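Local coordinates for protein rusticyanin (Thiobacillus ferrooxidans, PDB 2CAL) that carries electrons from cytochrome c552 to the A-type oxidase in the periplasm, using a single bound copper ion of the blue copper type, at residues T36-A41 against T70-F75; V44-P49 against I76-G81; I104-G109 against F124-T129. The protein carries 1 engineered substitution. All coordinates share one frame; numbering follows the deposited sequence.

Contact 1 of 3, residues T36-A41 against T70-F75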
ATOM      1  N   THR A  36      -0.183 -12.155  13.327  1.00 13.68           N
ATOM      2  CA  THR A  36      -0.245 -11.802  11.917  1.00 13.11           C
ATOM      3  C   THR A  36      -1.239 -10.654  11.799  1.00 13.19           C
ATOM      4  O   THR A  36      -2.358 -10.730  12.325  1.00 15.50           O
ATOM      5  CB  THR A  36      -0.667 -12.992  11.060  1.00 14.09           C
ATOM      6  OG1 THR A  36       0.268 -14.074  11.248  1.00 16.08           O
ATOM      7  CG2 THR A  36      -0.692 -12.659   9.566  1.00 17.64           C
ATOM      8  N   VAL A  37      -0.858  -9.583  11.106  1.00 12.89           N
ATOM      9  CA  VAL A  37      -1.719  -8.425  10.847  1.00 12.72           C
ATOM     10  C   VAL A  37      -1.997  -8.348   9.339  1.00 12.67           C
ATOM     11  O   VAL A  37      -1.189  -8.829   8.534  1.00 12.97           O
ATOM     12  CB  VAL A  37      -1.139  -7.150  11.423  1.00 12.48           C
ATOM     13  CG1 VAL A  37      -0.788  -7.367  12.903  1.00 14.52           C
ATOM     14  CG2 VAL A  37       0.116  -6.690  10.647  1.00 14.87           C
ATOM     15  N   HIS A  38      -3.140  -7.790   9.000  1.00 12.42           N
ATOM     16  CA  HIS A  38      -3.608  -7.776   7.601  1.00 12.11           C
ATOM     17  C   HIS A  38      -3.843  -6.353   7.165  1.00 11.32           C
ATOM     18  O   HIS A  38      -4.778  -5.702   7.625  1.00 12.62           O
ATOM     19  CB  HIS A  38      -4.871  -8.640   7.501  1.00 13.31           C
ATOM     20  CG  HIS A  38      -4.652  -9.998   8.125  1.00 14.77           C
ATOM     21  ND1 HIS A  38      -4.311 -11.135   7.391  1.00 15.18           N
ATOM     22  CD2 HIS A  38      -4.746 -10.441   9.392  1.00 14.69           C
ATOM     23  CE1 HIS A  38      -4.170 -12.191   8.198  1.00 15.08           C
ATOM     24  NE2 HIS A  38      -4.435 -11.770   9.440  1.00 15.40           N
ATOM     25  N   VAL A  39      -2.938  -5.843   6.331  1.00 10.80           N
ATOM     26  CA  VAL A  39      -2.976  -4.498   5.775  1.00 11.02           C
ATOM     27  C   VAL A  39      -3.621  -4.583   4.383  1.00 10.78           C
ATOM     28  O   VAL A  39      -3.088  -5.323   3.541  1.00 12.20           O
ATOM     29  CB  VAL A  39      -1.569  -3.927   5.663  1.00 11.33           C
ATOM     30  CG1 VAL A  39      -1.616  -2.539   5.011  1.00 13.30           C
ATOM     31  CG2 VAL A  39      -0.877  -3.864   7.027  1.00 13.49           C
ATOM     32  N   VAL A  40      -4.690  -3.829   4.174  1.00 10.56           N
ATOM     33  CA  VAL A  40      -5.284  -3.826   2.809  1.00 11.22           C
ATOM     34  C   VAL A  40      -5.232  -2.393   2.322  1.00 10.55           C
ATOM     35  O   VAL A  40      -5.902  -1.487   2.831  1.00 11.59           O
ATOM     36  CB  VAL A  40      -6.698  -4.427   2.783  1.00 11.58           C
ATOM     37  CG1 VAL A  40      -7.169  -4.477   1.323  1.00 12.36           C
ATOM     38  CG2 VAL A  40      -6.723  -5.815   3.414  1.00 12.33           C
ATOM     39  N   ALA A  41      -4.396  -2.201   1.288  1.00 11.31           N
ATOM     40  CA  ALA A  41      -4.171  -0.897   0.702  1.00 10.93           C
ATOM     41  C   ALA A  41      -4.674  -0.818  -0.731  1.00 10.40           C
ATOM     42  O   ALA A  41      -4.597  -1.810  -1.455  1.00 11.05           O
ATOM     43  CB  ALA A  41      -2.654  -0.611   0.668  1.00 12.15           C
ATOM     44  N   THR A  70       3.994 -10.873  11.731  1.00 14.91           N
ATOM     45  CA  THR A  70       3.892 -11.127  10.297  1.00 14.65           C
ATOM     46  C   THR A  70       2.918 -10.132   9.672  1.00 12.98           C
ATOM     47  O   THR A  70       1.830  -9.971  10.191  1.00 14.96           O
ATOM     48  CB  THR A  70       3.418 -12.548  10.029  1.00 15.26           C
ATOM     49  OG1 THR A  70       4.375 -13.455  10.620  1.00 18.08           O
ATOM     50  CG2 THR A  70       3.320 -12.855   8.548  1.00 17.57           C
ATOM     51  N   VAL A  71       3.318  -9.481   8.596  1.00 12.64           N
ATOM     52  CA  VAL A  71       2.497  -8.459   7.959  1.00 12.29           C
ATOM     53  C   VAL A  71       2.060  -9.040   6.597  1.00 12.67           C
ATOM     54  O   VAL A  71       2.884  -9.266   5.719  1.00 12.44           O
ATOM     55  CB  VAL A  71       3.211  -7.110   7.786  1.00 12.65           C
ATOM     56  CG1 VAL A  71       2.227  -6.059   7.224  1.00 14.42           C
ATOM     57  CG2 VAL A  71       3.829  -6.611   9.085  1.00 13.49           C
ATOM     58  N   ASP A  72       0.764  -9.278   6.445  1.00 13.41           N
ATOM     59  CA  ASP A  72       0.216  -9.755   5.175  1.00 11.88           C
ATOM     60  C   ASP A  72      -0.411  -8.542   4.518  1.00 11.52           C
ATOM     61  O   ASP A  72      -1.389  -7.955   5.024  1.00 12.63           O
ATOM     62  CB  ASP A  72      -0.816 -10.845   5.427  1.00 13.70           C
ATOM     63  CG  ASP A  72      -0.214 -12.167   5.840  1.00 15.36           C
ATOM     64  OD1 ASP A  72       1.013 -12.440   5.755  1.00 18.56           O
ATOM     65  OD2 ASP A  72      -1.029 -13.015   6.279  1.00 17.12           O
ATOM     66  N   VAL A  73       0.195  -8.128   3.416  1.00 11.00           N
ATOM     67  CA  VAL A  73      -0.252  -6.949   2.662  1.00 11.09           C
ATOM     68  C   VAL A  73      -1.055  -7.433   1.431  1.00 11.07           C
ATOM     69  O   VAL A  73      -0.589  -8.261   0.656  1.00 12.80           O
ATOM     70  CB  VAL A  73       0.919  -6.080   2.192  1.00 11.83           C
ATOM     71  CG1 VAL A  73       0.402  -4.837   1.473  1.00 12.94           C
ATOM     72  CG2 VAL A  73       1.766  -5.671   3.395  1.00 13.18           C
ATOM     73  N   THR A  74      -2.214  -6.854   1.266  1.00 11.44           N
ATOM     74  CA  THR A  74      -3.008  -6.959   0.035  1.00 10.86           C
ATOM     75  C   THR A  74      -3.024  -5.571  -0.603  1.00 10.64           C
ATOM     76  O   THR A  74      -3.293  -4.583   0.084  1.00 11.85           O
ATOM     77  CB  THR A  74      -4.459  -7.366   0.341  1.00 12.55           C
ATOM     78  OG1 THR A  74      -4.450  -8.601   1.086  1.00 14.24           O
ATOM     79  CG2 THR A  74      -5.226  -7.582  -0.954  1.00 14.00           C
ATOM     80  N   PHE A  75      -2.612  -5.485  -1.870  1.00 10.63           N
ATOM     81  CA  PHE A  75      -2.602  -4.221  -2.595  1.00 10.76           C
ATOM     82  C   PHE A  75      -3.473  -4.315  -3.839  1.00 10.66           C
ATOM     83  O   PHE A  75      -3.316  -5.260  -4.621  1.00 11.65           O
ATOM     84  CB  PHE A  75      -1.155  -3.848  -2.993  1.00 10.26           C
ATOM     85  CG  PHE A  75      -1.089  -2.609  -3.882  1.00 10.54           C
ATOM     86  CD1 PHE A  75      -1.584  -1.386  -3.495  1.00 10.31           C
ATOM     87  CD2 PHE A  75      -0.528  -2.716  -5.152  1.00 11.35           C
ATOM     88  CE1 PHE A  75      -1.534  -0.277  -4.301  1.00 11.20           C
ATOM     89  CE2 PHE A  75      -0.461  -1.598  -5.988  1.00 12.22           C
ATOM     90  CZ  PHE A  75      -0.976  -0.402  -5.575  1.00 11.64           C
TER

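Contact 2 of 3, residues V44-P49 against I76-G81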
ATOM      1  N   VAL A  44      -5.747   5.015  -4.962  1.00 11.92           N
ATOM      2  CA  VAL A  44      -6.743   6.012  -5.339  1.00 12.37           C
ATOM      3  C   VAL A  44      -8.134   5.342  -5.452  1.00 12.14           C
ATOM      4  O   VAL A  44      -8.694   5.071  -6.520  1.00 13.53           O
ATOM      5  CB  VAL A  44      -6.432   6.788  -6.642  1.00 12.27           C
ATOM      6  CG1 VAL A  44      -7.323   8.016  -6.774  1.00 15.30           C
ATOM      7  CG2 VAL A  44      -4.965   7.224  -6.691  1.00 13.37           C
ATOM      8  N   LEU A  45      -8.715   5.062  -4.301  1.00 12.51           N
ATOM      9  CA  LEU A  45     -10.117   4.644  -4.287  1.00 12.77           C
ATOM     10  C   LEU A  45     -10.946   5.796  -4.859  1.00 12.91           C
ATOM     11  O   LEU A  45     -10.591   6.974  -4.716  1.00 12.79           O
ATOM     12  CB  LEU A  45     -10.595   4.323  -2.872  1.00 12.28           C
ATOM     13  CG  LEU A  45     -10.021   3.085  -2.212  1.00 12.72           C
ATOM     14  CD1 LEU A  45     -10.526   2.921  -0.783  1.00 16.23           C
ATOM     15  CD2 LEU A  45     -10.379   1.850  -3.037  1.00 14.18           C
ATOM     16  N   PRO A  46     -12.075   5.450  -5.496  1.00 14.33           N
ATOM     17  CA  PRO A  46     -12.961   6.503  -6.063  1.00 16.56           C
ATOM     18  C   PRO A  46     -13.246   7.654  -5.108  1.00 15.18           C
ATOM     19  O   PRO A  46     -13.691   7.463  -3.989  1.00 15.74           O
ATOM     20  CB  PRO A  46     -14.258   5.748  -6.373  1.00 19.73           C
ATOM     21  CG  PRO A  46     -13.753   4.353  -6.678  1.00 20.41           C
ATOM     22  CD  PRO A  46     -12.553   4.089  -5.787  1.00 16.40           C
ATOM     23  N   GLY A  47     -12.963   8.854  -5.622  1.00 15.74           N
ATOM     24  CA  GLY A  47     -13.221  10.097  -4.924  1.00 15.31           C
ATOM     25  C   GLY A  47     -12.129  10.557  -3.974  1.00 13.47           C
ATOM     26  O   GLY A  47     -12.217  11.664  -3.471  1.00 13.70           O
ATOM     27  N   PHE A  48     -11.124   9.705  -3.718  1.00 12.68           N
ATOM     28  CA  PHE A  48     -10.017  10.160  -2.866  1.00 13.54           C
ATOM     29  C   PHE A  48      -9.003  10.972  -3.678  1.00 14.81           C
ATOM     30  O   PHE A  48      -8.950  10.835  -4.903  1.00 15.31           O
ATOM     31  CB  PHE A  48      -9.325   8.947  -2.202  1.00 14.06           C
ATOM     32  CG  PHE A  48     -10.086   8.407  -0.995  1.00 12.97           C
ATOM     33  CD1 PHE A  48      -9.704   8.844   0.269  1.00 14.38           C
ATOM     34  CD2 PHE A  48     -11.131   7.530  -1.123  1.00 12.84           C
ATOM     35  CE1 PHE A  48     -10.341   8.334   1.398  1.00 15.09           C
ATOM     36  CE2 PHE A  48     -11.752   6.998   0.019  1.00 14.03           C
ATOM     37  CZ  PHE A  48     -11.367   7.420   1.267  1.00 14.61           C
ATOM     38  N   PRO A  49      -8.237  11.821  -2.994  1.00 18.16           N
ATOM     39  CA  PRO A  49      -7.266  12.645  -3.689  1.00 19.80           C
ATOM     40  C   PRO A  49      -6.261  11.836  -4.490  1.00 17.40           C
ATOM     41  O   PRO A  49      -5.639  10.863  -4.101  1.00 18.11           O
ATOM     42  CB  PRO A  49      -6.579  13.410  -2.537  1.00 23.10           C
ATOM     43  CG  PRO A  49      -7.547  13.410  -1.410  1.00 22.06           C
ATOM     44  CD  PRO A  49      -8.264  12.100  -1.544  1.00 20.18           C
ATOM     45  N   ILE A  76      -4.387  -3.375  -3.948  1.00 10.95           N
ATOM     46  CA  ILE A  76      -5.386  -3.302  -5.018  1.00 10.70           C
ATOM     47  C   ILE A  76      -5.232  -2.002  -5.773  1.00 10.71           C
ATOM     48  O   ILE A  76      -5.199  -0.950  -5.164  1.00 11.55           O
ATOM     49  CB  ILE A  76      -6.823  -3.408  -4.405  1.00 11.93           C
ATOM     50  CG1 ILE A  76      -6.996  -4.581  -3.440  1.00 12.11           C
ATOM     51  CG2 ILE A  76      -7.845  -3.425  -5.536  1.00 12.91           C
ATOM     52  CD1 ILE A  76      -8.183  -4.409  -2.530  1.00 15.90           C
ATOM     53  N   ASN A  77      -5.164  -2.080  -7.096  1.00 11.31           N
ATOM     54  CA  ASN A  77      -5.125  -0.851  -7.887  1.00 11.86           C
ATOM     55  C   ASN A  77      -6.505  -0.544  -8.463  1.00 11.89           C
ATOM     56  O   ASN A  77      -6.917  -1.181  -9.446  1.00 12.38           O
ATOM     57  CB  ASN A  77      -4.112  -0.949  -9.030  1.00 11.82           C
ATOM     58  CG  ASN A  77      -4.079   0.256  -9.917  1.00 11.97           C
ATOM     59  OD1 ASN A  77      -3.667   0.162 -11.123  1.00 15.33           O
ATOM     60  ND2 ASN A  77      -4.520   1.386  -9.443  1.00 11.39           N
ATOM     61  N   THR A  78      -7.173   0.447  -7.896  1.00 12.80           N
ATOM     62  CA  THR A  78      -8.485   0.870  -8.368  1.00 13.09           C
ATOM     63  C   THR A  78      -8.446   2.090  -9.287  1.00 15.66           C
ATOM     64  O   THR A  78      -9.495   2.595  -9.674  1.00 18.95           O
ATOM     65  CB  THR A  78      -9.425   1.176  -7.150  1.00 13.80           C
ATOM     66  OG1 THR A  78      -8.748   1.977  -6.159  1.00 15.98           O
ATOM     67  CG2 THR A  78      -9.804  -0.171  -6.527  1.00 16.38           C
ATOM     68  N   ASN A  79      -7.283   2.605  -9.653  1.00 13.77           N
ATOM     69  CA  ASN A  79      -7.208   3.887 -10.376  1.00 13.93           C
ATOM     70  C   ASN A  79      -7.112   3.686 -11.871  1.00 13.39           C
ATOM     71  O   ASN A  79      -6.110   3.250 -12.405  1.00 13.60           O
ATOM     72  CB  ASN A  79      -6.014   4.664  -9.832  1.00 15.12           C
ATOM     73  CG  ASN A  79      -6.011   6.100 -10.230  1.00 14.62           C
ATOM     74  OD1 ASN A  79      -7.039   6.770 -10.506  1.00 21.60           O
ATOM     75  ND2 ASN A  79      -4.847   6.642 -10.335  1.00 15.93           N
ATOM     76  N   LYS A  80      -8.245   3.988 -12.545  1.00 16.71           N
ATOM     77  CA  LYS A  80      -8.292   3.764 -14.003  1.00 16.17           C
ATOM     78  C   LYS A  80      -7.228   4.572 -14.735  1.00 16.08           C
ATOM     79  O   LYS A  80      -6.977   5.720 -14.390  1.00 18.50           O
ATOM     80  CB  LYS A  80      -9.693   4.059 -14.512  1.00 19.61           C
ATOM     81  CG  LYS A  80     -10.737   3.044 -13.985  1.00 24.78           C
ATOM     82  CD  LYS A  80     -12.129   3.203 -14.567  1.00 33.27           C
ATOM     83  CE  LYS A  80     -13.134   2.154 -14.104  1.00 43.36           C
ATOM     84  NZ  LYS A  80     -14.566   2.571 -14.330  1.00 52.46           N
ATOM     85  N   GLY A  81      -6.585   3.877 -15.675  1.00 15.47           N
ATOM     86  CA  GLY A  81      -5.513   4.478 -16.473  1.00 15.10           C
ATOM     87  C   GLY A  81      -4.115   4.435 -15.916  1.00 15.67           C
ATOM     88  O   GLY A  81      -3.214   4.874 -16.622  1.00 16.75           O
TER

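Contact 3 of 3, residues I104-G109 against F124-T129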
ATOM      1  N   ILE A 104      14.340  -2.116  -2.035  1.00 14.46           N
ATOM      2  CA  ILE A 104      12.921  -2.305  -1.690  1.00 15.12           C
ATOM      3  C   ILE A 104      12.864  -3.570  -0.837  1.00 14.77           C
ATOM      4  O   ILE A 104      13.271  -4.661  -1.241  1.00 18.27           O
ATOM      5  CB  ILE A 104      12.029  -2.371  -2.934  1.00 15.81           C
ATOM      6  CG1 ILE A 104      12.004  -1.051  -3.704  1.00 19.35           C
ATOM      7  CG2 ILE A 104      10.609  -2.785  -2.529  1.00 16.18           C
ATOM      8  CD1 ILE A 104      11.536  -1.140  -5.118  1.00 24.10           C
ATOM      9  N   VAL A 105      12.401  -3.374   0.405  1.00 14.15           N
ATOM     10  CA  VAL A 105      12.458  -4.489   1.349  1.00 14.31           C
ATOM     11  C   VAL A 105      11.339  -5.500   1.134  1.00 14.68           C
ATOM     12  O   VAL A 105      11.494  -6.663   1.478  1.00 14.58           O
ATOM     13  CB  VAL A 105      12.502  -4.037   2.812  1.00 16.12           C
ATOM     14  CG1 VAL A 105      13.720  -3.131   3.054  1.00 17.82           C
ATOM     15  CG2 VAL A 105      11.241  -3.308   3.259  1.00 16.19           C
ATOM     16  N   ALA A 106      10.235  -5.031   0.592  1.00 14.30           N
ATOM     17  CA  ALA A 106       9.097  -5.869   0.247  1.00 13.79           C
ATOM     18  C   ALA A 106       8.185  -4.997  -0.629  1.00 12.47           C
ATOM     19  O   ALA A 106       8.135  -3.792  -0.456  1.00 13.54           O
ATOM     20  CB  ALA A 106       8.361  -6.363   1.483  1.00 15.76           C
ATOM     21  N   GLY A 107       7.498  -5.645  -1.574  1.00 12.47           N
ATOM     22  CA  GLY A 107       6.589  -4.838  -2.377  1.00 12.83           C
ATOM     23  C   GLY A 107       6.332  -5.430  -3.751  1.00 12.91           C
ATOM     24  O   GLY A 107       6.765  -6.552  -4.015  1.00 14.24           O
ATOM     25  N   THR A 108       5.657  -4.615  -4.553  1.00 13.11           N
ATOM     26  CA  THR A 108       5.172  -5.092  -5.845  1.00 13.53           C
ATOM     27  C   THR A 108       5.879  -4.408  -7.023  1.00 13.41           C
ATOM     28  O   THR A 108       6.476  -3.328  -6.903  1.00 14.05           O
ATOM     29  CB  THR A 108       3.651  -4.826  -5.957  1.00 13.36           C
ATOM     30  OG1 THR A 108       3.374  -3.430  -6.230  1.00 12.28           O
ATOM     31  CG2 THR A 108       2.936  -5.133  -4.650  1.00 14.07           C
ATOM     32  N   GLY A 109       5.766  -5.051  -8.170  1.00 14.66           N
ATOM     33  CA  GLY A 109       6.032  -4.335  -9.422  1.00 14.77           C
ATOM     34  C   GLY A 109       4.838  -3.420  -9.677  1.00 13.08           C
ATOM     35  O   GLY A 109       3.913  -3.148  -8.876  1.00 12.89           O
ATOM     36  N   PHE A 124       1.323 -10.063  -0.594  1.00 11.95           N
ATOM     37  CA  PHE A 124       2.704 -10.465  -0.225  1.00 12.58           C
ATOM     38  C   PHE A 124       2.823 -10.466   1.318  1.00 12.36           C
ATOM     39  O   PHE A 124       2.024  -9.810   1.987  1.00 13.95           O
ATOM     40  CB  PHE A 124       3.741  -9.599  -0.889  1.00 14.11           C
ATOM     41  CG  PHE A 124       3.794  -8.158  -0.491  1.00 13.05           C
ATOM     42  CD1 PHE A 124       4.519  -7.730   0.597  1.00 13.69           C
ATOM     43  CD2 PHE A 124       3.109  -7.186  -1.213  1.00 14.95           C
ATOM     44  CE1 PHE A 124       4.546  -6.386   0.947  1.00 13.28           C
ATOM     45  CE2 PHE A 124       3.137  -5.858  -0.853  1.00 14.68           C
ATOM     46  CZ  PHE A 124       3.851  -5.422   0.238  1.00 14.73           C
ATOM     47  N   THR A 125       3.825 -11.179   1.787  1.00 13.05           N
ATOM     48  CA  THR A 125       4.100 -11.205   3.231  1.00 13.86           C
ATOM     49  C   THR A 125       5.385 -10.472   3.526  1.00 13.03           C
ATOM     50  O   THR A 125       6.285 -10.330   2.683  1.00 14.53           O
ATOM     51  CB  THR A 125       4.166 -12.651   3.687  0.73 14.22           C
ATOM     52  OG1 THR A 125       4.023 -12.735   5.120  0.73 16.29           O
ATOM     53  CG2 THR A 125       5.518 -13.315   3.442  0.73 20.52           C
ATOM     54  N   TRP A 126       5.540  -9.993   4.744  1.00 11.83           N
ATOM     55  CA  TRP A 126       6.608  -9.123   5.177  1.00 12.06           C
ATOM     56  C   TRP A 126       6.890  -9.375   6.637  1.00 11.99           C
ATOM     57  O   TRP A 126       5.969  -9.410   7.449  1.00 12.93           O
ATOM     58  CB  TRP A 126       6.229  -7.652   4.913  1.00 11.47           C
ATOM     59  CG  TRP A 126       7.222  -6.584   5.270  1.00 11.63           C
ATOM     60  CD1 TRP A 126       8.601  -6.634   5.082  1.00 12.91           C
ATOM     61  CD2 TRP A 126       6.947  -5.280   5.849  1.00 11.95           C
ATOM     62  NE1 TRP A 126       9.153  -5.451   5.522  1.00 13.05           N
ATOM     63  CE2 TRP A 126       8.175  -4.602   6.007  1.00 12.31           C
ATOM     64  CE3 TRP A 126       5.779  -4.626   6.274  1.00 11.86           C
ATOM     65  CZ2 TRP A 126       8.244  -3.338   6.549  1.00 13.30           C
ATOM     66  CZ3 TRP A 126       5.857  -3.373   6.814  1.00 12.88           C
ATOM     67  CH2 TRP A 126       7.080  -2.736   6.951  1.00 13.63           C
ATOM     68  N   HIS A 127       8.178  -9.538   6.951  1.00 12.25           N
ATOM     69  CA  HIS A 127       8.647  -9.801   8.307  1.00 13.14           C
ATOM     70  C   HIS A 127       9.712  -8.752   8.671  1.00 13.34           C
ATOM     71  O   HIS A 127      10.880  -9.138   8.658  1.00 14.08           O
ATOM     72  CB  HIS A 127       9.243 -11.214   8.413  1.00 14.60           C
ATOM     73  CG  HIS A 127       8.263 -12.328   8.307  1.00 14.51           C
ATOM     74  ND1 HIS A 127       7.708 -12.903   9.445  1.00 15.96           N
ATOM     75  CD2 HIS A 127       7.783 -13.015   7.258  1.00 15.87           C
ATOM     76  CE1 HIS A 127       6.896 -13.865   9.035  1.00 17.30           C
ATOM     77  NE2 HIS A 127       6.900 -13.963   7.732  1.00 17.61           N
ATOM     78  N   PRO A 128       9.330  -7.501   8.905  1.00 14.35           N
ATOM     79  CA  PRO A 128      10.344  -6.457   9.118  1.00 15.00           C
ATOM     80  C   PRO A 128      10.999  -6.485  10.499  1.00 15.33           C
ATOM     81  O   PRO A 128      10.408  -6.867  11.508  1.00 14.46           O
ATOM     82  CB  PRO A 128       9.541  -5.158   9.044  1.00 15.51           C
ATOM     83  CG  PRO A 128       8.166  -5.581   9.474  1.00 15.44           C
ATOM     84  CD  PRO A 128       7.940  -6.966   8.906  1.00 15.15           C
ATOM     85  N   THR A 129      12.260  -6.044  10.489  1.00 15.55           N
ATOM     86  CA  THR A 129      12.865  -5.640  11.732  1.00 15.56           C
ATOM     87  C   THR A 129      12.227  -4.329  12.158  1.00 14.85           C
ATOM     88  O   THR A 129      11.665  -3.524  11.394  1.00 15.11           O
ATOM     89  CB  THR A 129      14.385  -5.459  11.614  1.00 18.14           C
ATOM     90  OG1 THR A 129      14.645  -4.449  10.658  1.00 23.60           O
ATOM     91  CG2 THR A 129      15.019  -6.738  11.070  1.00 21.01           C
TER

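Contact 1 of 3, residues T36-A41 against T70-F75
Val37 and Thr70 begin a ladder of backbone hydrogen bonds that ties residues 36-41 to residues 70-75, two strands running the same way with 24° between their directions. Five bonds cross the pair: Val37 N to Thr70 O, Asp72 N to Val37 O, Val39 N to Asp72 O, Thr74 N to Val39 O and Ala41 N to Thr74 O. Several carbonyls also take a CA-H...O contact; Phe75 CA lies 3.3 Å from Ala41 O.

The apolar contacts gather on the face of Val37, Val39, Ala41, Val71, Val73 and Phe75. Val39 CG2, anti to its own carbonyl carbon, reaches Val71 CG1 at 3.8 Å, and Val37 CG2 meets Val71 CG2 at 4.0 Å.

The other face is mixed. Thr36 and Thr70 lie side by side, while the Thr36 methyl CG2 sits 3.3 Å from Asp72 OD2. His38 lies alongside Asp72 with ring and carboxylate planes 70° apart; OD1 of this aspartate is hydrogen-bonded to Thr125, and Thr74 OG1 to Asp123, both on the next strand.

Such parallel pairing within a mixed sheet, its apolar face turned to the strand 62-65 of the second sheet, belongs to the cupredoxin beta-sandwich.

Contact 2 of 3, residues V44-P49 against I76-G81
Val44 presents its branched end to the amide group of Asn79, the two side chains crossing at a slant. Val44 CB comes 3.7 Å from Asn79 CG, and both valine methyls lie against the terminal amide, CG1 beside one end of it and CG2 beside the other. Asn79 has CG anti to its backbone N (chi1 -166°), which carries the amide out to the valine. The same asparagine lies close to His84, one of the copper ligands, and the nearest atom of the Val44 side chain is about 6 Å from the copper ion, so this pair belongs to the surroundings of the metal site.

One residue on from Val44 and one back from Asn79, Leu45 and Thr78 meet differently. The CB of Thr78 is directed at residues 44-49, and its hydroxyl sits between the backbone N and the carbonyl carbon (chi1 46°). Thr78 OG1 approaches Val44 O to 3.1 Å, but its hydrogen bond is with Ala43 O, at the end of strand 36-43. This connection joins two loops of the cupredoxin fold, the ones that continue from the neighbouring strands 36-43 and 70-77 where their pairing gives out. Leu45 starts off facing away from Thr78 and bends back: its CD2 methyl stands 3.5 Å from Thr78 OG1 and 4.1 Å from Thr78 CG2. Leu18 of helix 11-18 packs on the same leucine, and Val14 of that helix touches Thr78.

Beyond Leu45 the chain reverses in a type II beta turn, closed by the bond from Phe48 N to Leu45 O at 3.0 Å, with Gly47 at positive phi in its third position.

Contact 3 of 3, residues I104-G109 against F124-T129
A corner in the chain at Ala106, on the cupredoxin sandwich, is where residues 104-109 pack against Phe124 and Trp126 at the end of strand 119-126. Phe124 and Trp126 are two residues apart on that strand, and both project toward the corner. Ala106 CB sits in the angle between the two rings, 3.6 Å from Trp126 CD1 and 3.9 Å from Phe124 CE1, so one methyl serves both aromatic groups.

The backbone itself covers the phenyl ring at Gly107. Its CA lies over one face of Phe124, 4.1 Å from the ring centroid and 21° off the ring normal, a CH-pi contact shifted toward the rim near CZ. At Gly107 phi and psi are 154° and -171°, where a CB would be jammed against the carbonyl O of Ala106. Phe124 reaches this place with CG between its backbone N and carbonyl carbon. One residue on from the glycine, the Thr108 methyl CG2 comes to 3.9 Å from Phe124 CE2, the two side chains crossing at about a right angle. Thr108 OG1 is engaged elsewhere, donating to Gly109 O at 2.7 Å and also hydrogen-bonded to Phe86 N. An alanine in place of Phe124 would probably open a gap beneath Gly107 and leave the methyls of Ala106 and Thr108 without their shared aromatic partner.

Val105 CG2 reaches the indole at NE1, 3.8 Å away, and Pro128 CG lies over the centre of one indole face. Tyr133 meets this tryptophan edge-to-face. Around the contact, Phe124 packs on Val73 and Trp126 on Val71, both of strand 70-77, while Ile88 of strand 87-89 and Ile151 of strand 148-153 approach the indole from the second sheet.

In the fold
Contacts 1 and 2 follow the same two strands: the paired strands of contact 1 run on into the loops of contact 2, and Ala41 O probably accepts a hydrogen bond from Ile76 N between them. Contact 3 builds on the other side of strand 70-77, where strand 119-126 is its neighbour, with Val71 N and Val73 N probably bonded to Trp126 O and Phe124 O. All three are partly buried. Contact 1 has the most buried residues and the backbone ladder; contacts 2 and 3 rely on side-chain packing, aliphatic against amide and hydroxyl in one, aromatic rings in the other. Contacts 2 and 3 lie on opposite sides of the chain's centre, their own centres about 22 Å apart.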